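Local coordinates for protein type 3 secretion system regulator YopR (Yersinia pestis, PDB 1Z21) that may regulate assembly of the type III secretion injectisome by controlling secretion or polymerisation of the needle subunit YscF, and contributes to pathogenesis, at residues A[9-14]-A[70-75]; A[33-38]-A[64-69]; A[58-63]-A[101-106]. All blocks are in the same frame, centred on the assembly; numbering follows the deposited sequence.

In the fold
The three contacts tie together all five helices of the YopR core domain, and their chemistry varies with place. Contact 2, nearest the middle of the chain at about 6 Å between centres, is wholly apolar in its side chains: one phenylalanine of helix 52-66 on helix 25-43. Contact 3 joins the same helix 52-66 to helix 94-107 through a salt bridge beside an aliphatic touch. Contact 1 lies farthest out, about 10 Å from the centre, where an arginine of helix 71-82 stacks on a tryptophan of helix 6-19 and pairs with a glutamate. Asp67, from the segment 64-69, bonds to Arg10 and Trp14, linking contacts 1 and 2.

Contact 1: residues A[9-14]-A[70-75]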
loop_
_atom_site.group_PDB
_atom_site.type_symbol
_atom_site.label_atom_id
_atom_site.label_comp_id
_atom_site.label_asym_id
_atom_site.label_seq_id
_atom_site.Cartn_x
_atom_site.Cartn_y
_atom_site.Cartn_z
ATOM N N THR A 9 15.651 -1.391 -8.476
ATOM C CA THR A 9 14.792 -0.492 -9.247
ATOM C C THR A 9 13.781 0.215 -8.342
ATOM O O THR A 9 13.548 1.418 -8.459
ATOM C CB THR A 9 14.025 -1.270 -10.342
ATOM O OG1 THR A 9 14.929 -1.785 -11.323
ATOM C CG2 THR A 9 13.140 -0.361 -11.137
ATOM N N ARG A 10 13.160 -0.542 -7.450
ATOM C CA ARG A 10 12.187 0.039 -6.548
ATOM C C ARG A 10 12.838 1.074 -5.639
ATOM O O ARG A 10 12.202 2.055 -5.262
ATOM C CB ARG A 10 11.512 -1.041 -5.711
ATOM C CG ARG A 10 10.364 -0.542 -4.886
ATOM C CD ARG A 10 9.447 -1.666 -4.412
ATOM N NE ARG A 10 8.344 -1.157 -3.625
ATOM C CZ ARG A 10 7.241 -0.660 -4.157
ATOM N NH2 ARG A 10 6.303 -0.161 -3.370
ATOM N N GLU A 11 14.100 0.863 -5.280
ATOM C CA GLU A 11 14.807 1.831 -4.448
ATOM C C GLU A 11 15.068 3.132 -5.230
ATOM O O GLU A 11 14.993 4.212 -4.657
ATOM C CB GLU A 11 16.103 1.251 -3.870
ATOM C CG GLU A 11 16.739 2.111 -2.778
ATOM C CD GLU A 11 15.819 2.375 -1.597
ATOM O OE1 GLU A 11 15.028 1.474 -1.240
ATOM O OE2 GLU A 11 15.892 3.490 -1.026
ATOM N N VAL A 12 15.334 3.044 -6.531
ATOM C CA VAL A 12 15.460 4.266 -7.342
ATOM C C VAL A 12 14.164 5.085 -7.292
ATOM O O VAL A 12 14.193 6.317 -7.213
ATOM C CB VAL A 12 15.840 3.973 -8.813
ATOM C CG1 VAL A 12 15.896 5.277 -9.632
ATOM C CG2 VAL A 12 17.180 3.236 -8.883
ATOM N N LEU A 13 13.024 4.402 -7.317
ATOM C CA LEU A 13 11.731 5.062 -7.212
ATOM C C LEU A 13 11.615 5.802 -5.883
ATOM O O LEU A 13 11.196 6.953 -5.843
ATOM C CB LEU A 13 10.584 4.056 -7.357
ATOM C CG LEU A 13 10.220 3.652 -8.781
ATOM C CD1 LEU A 13 9.434 2.350 -8.819
ATOM C CD2 LEU A 13 9.439 4.753 -9.457
ATOM N N TRP A 14 11.976 5.137 -4.790
ATOM C CA TRP A 14 11.851 5.755 -3.477
ATOM C C TRP A 14 12.800 6.947 -3.372
ATOM O O TRP A 14 12.449 7.956 -2.767
ATOM C CB TRP A 14 12.089 4.749 -2.354
ATOM C CG TRP A 14 10.883 3.902 -2.028
ATOM C CD1 TRP A 14 10.772 2.543 -2.162
ATOM C CD2 TRP A 14 9.627 4.350 -1.502
ATOM N NE1 TRP A 14 9.529 2.127 -1.755
ATOM C CE2 TRP A 14 8.802 3.215 -1.354
ATOM C CE3 TRP A 14 9.106 5.605 -1.153
ATOM C CZ2 TRP A 14 7.501 3.290 -0.855
ATOM C CZ3 TRP A 14 7.799 5.684 -0.656
ATOM C CH2 TRP A 14 7.012 4.530 -0.516
ATOM N N GLY A 70 7.541 0.722 8.037
ATOM C CA GLY A 70 7.829 2.110 8.329
ATOM C C GLY A 70 6.923 3.078 7.583
ATOM O O GLY A 70 5.829 2.736 7.146
ATOM N N LYS A 71 7.399 4.310 7.441
ATOM C CA LYS A 71 6.647 5.369 6.781
ATOM C C LYS A 71 6.341 5.062 5.311
ATOM O O LYS A 71 5.446 5.669 4.743
ATOM C CB LYS A 71 7.391 6.710 6.898
ATOM C CG LYS A 71 8.748 6.736 6.198
ATOM C CD LYS A 71 9.497 8.069 6.381
ATOM C CE LYS A 71 10.973 7.924 6.028
ATOM N NZ LYS A 71 11.501 9.137 5.327
ATOM N N ARG A 72 7.082 4.143 4.695
ATOM C CA ARG A 72 6.761 3.711 3.318
ATOM C C ARG A 72 5.391 3.058 3.231
ATOM O O ARG A 72 4.653 3.260 2.262
ATOM C CB ARG A 72 7.826 2.761 2.763
ATOM C CG ARG A 72 9.106 3.479 2.451
ATOM C CD ARG A 72 10.242 2.610 1.991
ATOM N NE ARG A 72 11.451 3.420 1.938
ATOM C CZ ARG A 72 12.565 3.072 1.340
ATOM N NH1 ARG A 72 12.666 1.914 0.728
ATOM N NH2 ARG A 72 13.594 3.901 1.354
ATOM N N TRP A 73 5.048 2.270 4.250
ATOM C CA TRP A 73 3.730 1.637 4.294
ATOM C C TRP A 73 2.599 2.671 4.263
ATOM O O TRP A 73 1.616 2.487 3.565
ATOM C CB TRP A 73 3.596 0.754 5.537
ATOM C CG TRP A 73 4.300 -0.570 5.447
ATOM C CD1 TRP A 73 5.265 -0.934 4.564
ATOM C CD2 TRP A 73 4.093 -1.701 6.298
ATOM N NE1 TRP A 73 5.670 -2.225 4.798
ATOM C CE2 TRP A 73 4.954 -2.725 5.853
ATOM C CE3 TRP A 73 3.240 -1.966 7.371
ATOM C CZ2 TRP A 73 5.006 -3.981 6.463
ATOM C CZ3 TRP A 73 3.299 -3.214 7.976
ATOM C CH2 TRP A 73 4.165 -4.199 7.520
ATOM N N GLU A 74 2.753 3.756 5.018
ATOM C CA GLU A 74 1.735 4.798 5.107
ATOM C C GLU A 74 1.524 5.478 3.760
ATOM O O GLU A 74 0.405 5.642 3.326
ATOM C CB GLU A 74 2.124 5.831 6.160
ATOM C CG GLU A 74 2.044 5.292 7.582
ATOM C CD GLU A 74 2.750 6.169 8.596
ATOM O OE1 GLU A 74 3.452 7.123 8.201
ATOM O OE2 GLU A 74 2.603 5.887 9.798
ATOM N N ALA A 75 2.616 5.824 3.085
ATOM C CA ALA A 75 2.524 6.441 1.758
ATOM C C ALA A 75 1.903 5.508 0.737
ATOM O O ALA A 75 1.046 5.914 -0.044
ATOM C CB ALA A 75 3.905 6.876 1.295
#
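Arg72 lies along one face of the indole of Trp14 and reaches Glu11 with its tip, an arginine apolar at its root and ionic at its end. Its CB sits 3.7 Å from Trp14 CZ2, above the CZ2-CH2 rim of the indole. Next, CG stands almost directly above the centre of the six-membered ring, 3.7 Å from the centroid and only 11° off the normal, a CH-pi contact. CD passes over the shared bond region, 3.7 Å from Trp14 CE2, and NE continues over CD2 and CG. At CZ the chain has crossed to the five-membered ring, lying 4.1 Å from its centroid in a cation-pi contact, with guanidinium and ring planes 18° apart. The extended run from CG to NE lets the chain run from the six-membered ring to the five-membered ring. Still over the indole, close above CD1, NH1 donates to Glu11 OE1 at 3.1 Å along a nearly straight bond, meeting the syn lone pair close to the guanidinium plane. NH2 adds a weak bond to Glu11 OE2 at 3.3 Å. Glu11 starts out with CG anti to the backbone N (chi1 -168°) and bends at chi2, which brings its carboxylate to the guanidinium edge, the two planes nearly coplanar. Ala75 CB touches the rim of the indole at CH2. On the polar side, Trp14 NE1 bonds to Asp67 OD1, which probably helps fix the rotation of the indole whose face Arg72 covers; the carboxylate of Asp67 also receives Arg10. Helices 6-19 and 71-82 are thus bridged by long side chains. The guanidinium is held by stacking on one face and by one good and one weak bond to Glu11, and its positive charge is probably well balanced by that carboxylate.

Contact 2: residues A[33-38]-A[64-69]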
loop_
_atom_site.group_PDB
_atom_site.type_symbol
_atom_site.label_atom_id
_atom_site.label_comp_id
_atom_site.label_asym_id
_atom_site.label_seq_id
_atom_site.Cartn_x
_atom_site.Cartn_y
_atom_site.Cartn_z
ATOM N N THR A 33 1.600 0.785 -7.643
ATOM C CA THR A 33 0.929 -0.011 -8.660
ATOM C C THR A 33 0.943 -1.508 -8.359
ATOM O O THR A 33 -0.131 -2.079 -8.237
ATOM C CB THR A 33 1.489 0.309 -10.073
ATOM O OG1 THR A 33 1.046 1.612 -10.458
ATOM C CG2 THR A 33 0.900 -0.630 -11.124
ATOM N N PRO A 34 2.110 -2.151 -8.222
ATOM C CA PRO A 34 2.132 -3.590 -7.943
ATOM C C PRO A 34 1.496 -3.940 -6.592
ATOM O O PRO A 34 0.980 -5.048 -6.442
ATOM C CB PRO A 34 3.627 -3.935 -7.948
ATOM C CG PRO A 34 4.314 -2.659 -7.658
ATOM C CD PRO A 34 3.477 -1.610 -8.306
ATOM N N VAL A 35 1.519 -3.009 -5.639
ATOM C CA VAL A 35 0.969 -3.283 -4.317
ATOM C C VAL A 35 -0.542 -3.320 -4.392
ATOM O O VAL A 35 -1.163 -4.221 -3.835
ATOM C CB VAL A 35 1.426 -2.252 -3.277
ATOM C CG1 VAL A 35 0.968 -2.669 -1.887
ATOM C CG2 VAL A 35 2.953 -2.102 -3.326
ATOM N N ARG A 36 -1.121 -2.338 -5.078
ATOM C CA ARG A 36 -2.550 -2.304 -5.334
ATOM C C ARG A 36 -2.982 -3.572 -6.062
ATOM O O ARG A 36 -3.959 -4.206 -5.677
ATOM C CB ARG A 36 -2.926 -1.068 -6.149
ATOM C CG ARG A 36 -4.434 -0.901 -6.338
ATOM C CD ARG A 36 -4.827 0.247 -7.222
ATOM N NE ARG A 36 -4.344 1.537 -6.718
ATOM C CZ ARG A 36 -3.432 2.301 -7.318
ATOM N NH1 ARG A 36 -2.854 1.925 -8.456
ATOM N NH2 ARG A 36 -3.090 3.452 -6.765
ATOM N N GLU A 37 -2.262 -3.949 -7.116
ATOM C CA GLU A 37 -2.584 -5.179 -7.860
ATOM C C GLU A 37 -2.608 -6.406 -6.945
ATOM O O GLU A 37 -3.526 -7.228 -7.020
ATOM C CB GLU A 37 -1.611 -5.386 -9.026
ATOM C CG GLU A 37 -1.831 -4.361 -10.134
ATOM C CD GLU A 37 -0.756 -4.341 -11.212
ATOM O OE1 GLU A 37 0.366 -4.863 -11.004
ATOM O OE2 GLU A 37 -1.048 -3.769 -12.284
ATOM N N ALA A 38 -1.616 -6.523 -6.070
ATOM C CA ALA A 38 -1.532 -7.671 -5.170
ATOM C C ALA A 38 -2.665 -7.652 -4.136
ATOM O O ALA A 38 -3.205 -8.698 -3.774
ATOM C CB ALA A 38 -0.186 -7.697 -4.489
ATOM N N GLN A 64 4.750 -6.086 3.110
ATOM C CA GLN A 64 6.115 -6.558 3.377
ATOM C C GLN A 64 6.792 -7.171 2.154
ATOM O O GLN A 64 8.018 -7.196 2.083
ATOM C CB GLN A 64 6.111 -7.590 4.518
ATOM C CG GLN A 64 7.511 -8.056 4.979
ATOM C CD GLN A 64 8.405 -6.904 5.421
ATOM O OE1 GLN A 64 9.541 -6.753 4.942
ATOM N NE2 GLN A 64 7.896 -6.084 6.323
ATOM N N GLN A 65 6.006 -7.679 1.208
ATOM C CA GLN A 65 6.551 -8.213 -0.041
ATOM C C GLN A 65 7.324 -7.155 -0.826
ATOM O O GLN A 65 8.234 -7.485 -1.601
ATOM C CB GLN A 65 5.440 -8.769 -0.947
ATOM C CG GLN A 65 4.834 -10.123 -0.531
ATOM C CD GLN A 65 3.557 -10.466 -1.318
ATOM O OE1 GLN A 65 3.376 -10.013 -2.451
ATOM N NE2 GLN A 65 2.672 -11.250 -0.712
ATOM N N PHE A 66 6.944 -5.897 -0.634
ATOM C CA PHE A 66 7.451 -4.776 -1.430
ATOM C C PHE A 66 8.364 -3.831 -0.656
ATOM O O PHE A 66 9.373 -3.375 -1.189
ATOM C CB PHE A 66 6.276 -3.994 -2.009
ATOM C CG PHE A 66 5.482 -4.777 -3.003
ATOM C CD1 PHE A 66 5.927 -4.893 -4.313
ATOM C CD2 PHE A 66 4.324 -5.434 -2.627
ATOM C CE1 PHE A 66 5.224 -5.634 -5.237
ATOM C CE2 PHE A 66 3.607 -6.181 -3.561
ATOM C CZ PHE A 66 4.063 -6.279 -4.864
ATOM N N ASP A 67 7.998 -3.513 0.580
ATOM C CA ASP A 67 8.687 -2.491 1.357
ATOM C C ASP A 67 8.803 -2.905 2.806
ATOM O O ASP A 67 7.885 -3.489 3.361
ATOM C CB ASP A 67 7.911 -1.169 1.316
ATOM C CG ASP A 67 7.682 -0.668 -0.076
ATOM O OD1 ASP A 67 8.690 -0.461 -0.787
ATOM O OD2 ASP A 67 6.541 -0.433 -0.547
ATOM N N SER A 68 9.914 -2.536 3.421
ATOM C CA SER A 68 10.130 -2.730 4.847
ATOM C C SER A 68 9.198 -1.862 5.674
ATOM O O SER A 68 8.770 -0.789 5.237
ATOM C CB SER A 68 11.570 -2.374 5.189
ATOM O OG SER A 68 12.441 -3.231 4.491
ATOM N N PHE A 69 8.885 -2.335 6.871
ATOM C CA PHE A 69 7.973 -1.634 7.753
ATOM C C PHE A 69 8.477 -0.223 8.016
ATOM O O PHE A 69 9.684 -0.005 8.193
ATOM C CB PHE A 69 7.826 -2.383 9.074
ATOM C CG PHE A 69 7.013 -1.653 10.091
ATOM C CD1 PHE A 69 5.657 -1.873 10.187
ATOM C CD2 PHE A 69 7.608 -0.740 10.954
ATOM C CE1 PHE A 69 4.898 -1.210 11.129
ATOM C CE2 PHE A 69 6.841 -0.060 11.898
ATOM C CZ PHE A 69 5.488 -0.294 11.976
#
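The Phe66 ring is met by three side chains of helix 25-43: Pro34, Val35 and Ala38. Val35 CG2 lies over one face, 3.9 Å from the ring centroid and displaced from the centre toward the CG-CD2 side, so that its methyl makes a CH-pi contact. Pro34 CB comes in obliquely at Phe66 CE1, 3.6 Å away, while the backbone O of Pro34 is a further neighbour of the ring, 3.7 Å from Phe66 CZ. Ala38 CB, one helical turn after Pro34, touches the ring edge at CE2 more loosely, at 4.2 Å. No hydrogen bond crosses the contact; the side chains that meet are all apolar.

Behind this first shell, the rotation of Val35 shares its two methyls between neighbours. With CG2 anti to its carbonyl carbon and CG1 anti to its backbone N (chi1 -173°), CG2 faces the ring while CG1 packs on Leu63 in the same helix as Phe66. Phe66 itself lies in the weakly bonded C-terminal part of helix 52-66. Asp67 follows in the loop, and its link to helix 6-19 probably helps to hold this part of the chain in place.

Farther out, Arg10 touches both Val35 and Phe66, Ile76 of helix 71-82 reaches Val35 and Asp67, and Val62 packs against Ala38. In this all-helical domain, the contact therefore joins helix 25-43 to the C-terminal part of helix 52-66, with helices 6-19 and 71-82 pressing on its flanks.

Contact 3: residues A[58-63]-A[101-106]; sequences ELRSVL and NKELMI
Glu103 meets both Leu59 and Arg60, and around it the helix 94-107 is laid against helix 52-66 with segment axes 11.4 Å apart and steeply crossed. Glu103 is the first residue of 101-106 to touch across. Its CG lies 3.7 Å from Leu59 CD2, with CB close beside it, so the aliphatic root of the glutamate packs against a leucine methyl. Starting with CG anti to the backbone N, the chain then bends at chi2 and lifts the carboxylate toward Arg60. There OE1 accepts from Arg60 NH1 at 3.1 Å, with an N-H...O angle of 160°. The oxygen uses its syn lone pair and lies near the guanidinium plane, at the edge of that group. This is a single-pronged salt bridge: the carboxylate and guanidinium planes are turned 58° from each other, and it is NH1 alone that bonds across. The first two torsions of Arg60 set its CD 3.5 Å from both Glu103 OE1 and Glu103 OE2, and the bend at chi3 (-76°) carries the guanidinium round so that NH1 reaches OE1. One turn of helix later, Ile106 places CD1 in van der Waals range of the same nitrogen, 4.0 Å from Arg60 NH1, also at the edge of the guanidinium. Around these residues, Leu56 touches both Glu103 and Ile106, and Leu77 and Trp73 of helix 71-82 pack on Glu103. Glu103 is buried, Arg60 partly exposed and Ile106 exposed, so the pair runs from the interior toward the surface. A carboxylate with leucines beside its stem would probably be harder to keep ionised without the arginine; the nearly straight bond to Arg60 plausibly compensates that charge while the methylene and methyl groups pack beside it.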
loop_
_atom_site.group_PDB
_atom_site.type_symbol
_atom_site.label_atom_id
_atom_site.label_comp_id
_atom_site.label_asym_id
_atom_site.label_seq_id
_atom_site.Cartn_x
_atom_site.Cartn_y
_atom_site.Cartn_z
ATOM N N GLU A 58 -2.843 -10.372 6.792
ATOM C CA GLU A 58 -2.707 -10.642 5.361
ATOM C C GLU A 58 -2.270 -9.373 4.627
ATOM O O GLU A 58 -1.364 -9.407 3.797
ATOM C CB GLU A 58 -4.032 -11.158 4.786
ATOM C CG GLU A 58 -4.335 -12.585 5.210
ATOM C CD GLU A 58 -5.711 -13.073 4.765
ATOM O OE1 GLU A 58 -6.453 -12.318 4.089
ATOM O OE2 GLU A 58 -6.051 -14.239 5.093
ATOM N N LEU A 59 -2.922 -8.259 4.940
ATOM C CA LEU A 59 -2.598 -6.971 4.326
ATOM C C LEU A 59 -1.153 -6.577 4.601
ATOM O O LEU A 59 -0.439 -6.142 3.689
ATOM C CB LEU A 59 -3.552 -5.880 4.818
ATOM C CG LEU A 59 -3.277 -4.448 4.341
ATOM C CD1 LEU A 59 -4.563 -3.764 3.904
ATOM C CD2 LEU A 59 -2.586 -3.644 5.421
ATOM N N ARG A 60 -0.705 -6.748 5.839
ATOM C CA ARG A 60 0.679 -6.405 6.197
ATOM C C ARG A 60 1.673 -7.326 5.495
ATOM O O ARG A 60 2.734 -6.885 5.092
ATOM C CB ARG A 60 0.869 -6.418 7.704
ATOM C CG ARG A 60 -0.033 -5.419 8.399
ATOM C CD ARG A 60 0.294 -5.175 9.839
ATOM N NE ARG A 60 -0.144 -6.269 10.696
ATOM C CZ ARG A 60 -1.180 -6.238 11.534
ATOM N NH1 ARG A 60 -1.969 -5.177 11.652
ATOM N NH2 ARG A 60 -1.440 -7.304 12.270
ATOM N N SER A 61 1.286 -8.584 5.294
ATOM C CA SER A 61 2.117 -9.551 4.582
ATOM C C SER A 61 2.369 -9.124 3.138
ATOM O O SER A 61 3.495 -9.229 2.638
ATOM C CB SER A 61 1.467 -10.932 4.604
ATOM O OG SER A 61 2.263 -11.819 3.869
ATOM N N VAL A 62 1.319 -8.629 2.485
ATOM C CA VAL A 62 1.432 -8.056 1.146
ATOM C C VAL A 62 2.353 -6.822 1.147
ATOM O O VAL A 62 3.249 -6.716 0.318
ATOM C CB VAL A 62 0.055 -7.691 0.543
ATOM C CG1 VAL A 62 0.234 -7.040 -0.830
ATOM C CG2 VAL A 62 -0.838 -8.931 0.423
ATOM N N LEU A 63 2.152 -5.898 2.078
ATOM C CA LEU A 63 2.997 -4.707 2.129
ATOM C C LEU A 63 4.471 -5.090 2.261
ATOM O O LEU A 63 5.325 -4.506 1.584
ATOM C CB LEU A 63 2.584 -3.784 3.283
ATOM C CG LEU A 63 1.195 -3.138 3.200
ATOM C CD1 LEU A 63 0.945 -2.281 4.423
ATOM C CD2 LEU A 63 1.006 -2.310 1.931
ATOM N N ASN A 101 -7.836 1.716 5.950
ATOM C CA ASN A 101 -8.040 2.707 6.974
ATOM C C ASN A 101 -7.805 2.159 8.393
ATOM O O ASN A 101 -7.296 2.877 9.234
ATOM C CB ASN A 101 -9.392 3.387 6.771
ATOM C CG ASN A 101 -9.396 4.294 5.508
ATOM O OD1 ASN A 101 -8.531 5.178 5.351
ATOM N ND2 ASN A 101 -10.334 4.051 4.599
ATOM N N LYS A 102 -8.123 0.888 8.633
ATOM C CA LYS A 102 -7.839 0.273 9.933
ATOM C C LYS A 102 -6.334 0.130 10.170
ATOM O O LYS A 102 -5.850 0.396 11.265
ATOM C CB LYS A 102 -8.549 -1.079 10.068
ATOM C CG LYS A 102 -10.046 -0.942 10.176
ATOM C CD LYS A 102 -10.679 -2.137 10.782
ATOM C CE LYS A 102 -12.188 -1.998 10.813
ATOM N NZ LYS A 102 -12.626 -1.021 11.832
ATOM N N GLU A 103 -5.585 -0.269 9.143
ATOM C CA GLU A 103 -4.120 -0.311 9.249
ATOM C C GLU A 103 -3.515 1.076 9.442
ATOM O O GLU A 103 -2.585 1.231 10.215
ATOM C CB GLU A 103 -3.486 -0.997 8.035
ATOM C CG GLU A 103 -1.953 -1.100 8.081
ATOM C CD GLU A 103 -1.405 -1.886 9.276
ATOM O OE1 GLU A 103 -2.141 -2.705 9.870
ATOM O OE2 GLU A 103 -0.218 -1.696 9.610
ATOM N N LEU A 104 -4.035 2.089 8.749
ATOM C CA LEU A 104 -3.510 3.435 8.911
ATOM C C LEU A 104 -3.712 3.912 10.355
ATOM O O LEU A 104 -2.858 4.585 10.901
ATOM C CB LEU A 104 -4.127 4.412 7.904
ATOM C CG LEU A 104 -3.586 4.256 6.480
ATOM C CD1 LEU A 104 -4.423 5.036 5.508
ATOM C CD2 LEU A 104 -2.152 4.715 6.374
ATOM N N MET A 105 -4.821 3.516 10.972
ATOM C CA MET A 105 -5.092 3.896 12.362
ATOM C C MET A 105 -4.063 3.262 13.283
ATOM O O MET A 105 -3.630 3.890 14.235
ATOM C CB MET A 105 -6.523 3.510 12.754
ATOM C CG MET A 105 -6.907 3.787 14.207
ATOM S SD MET A 105 -7.071 5.531 14.497
ATOM C CE MET A 105 -8.763 5.803 14.004
ATOM N N ILE A 106 -3.660 2.034 12.982
ATOM C CA ILE A 106 -2.622 1.340 13.746
ATOM C C ILE A 106 -1.246 1.988 13.558
ATOM O O ILE A 106 -0.478 2.097 14.508
ATOM C CB ILE A 106 -2.598 -0.153 13.368
ATOM C CG1 ILE A 106 -3.864 -0.841 13.878
ATOM C CG2 ILE A 106 -1.352 -0.875 13.931
ATOM C CD1 ILE A 106 -4.131 -2.195 13.226
#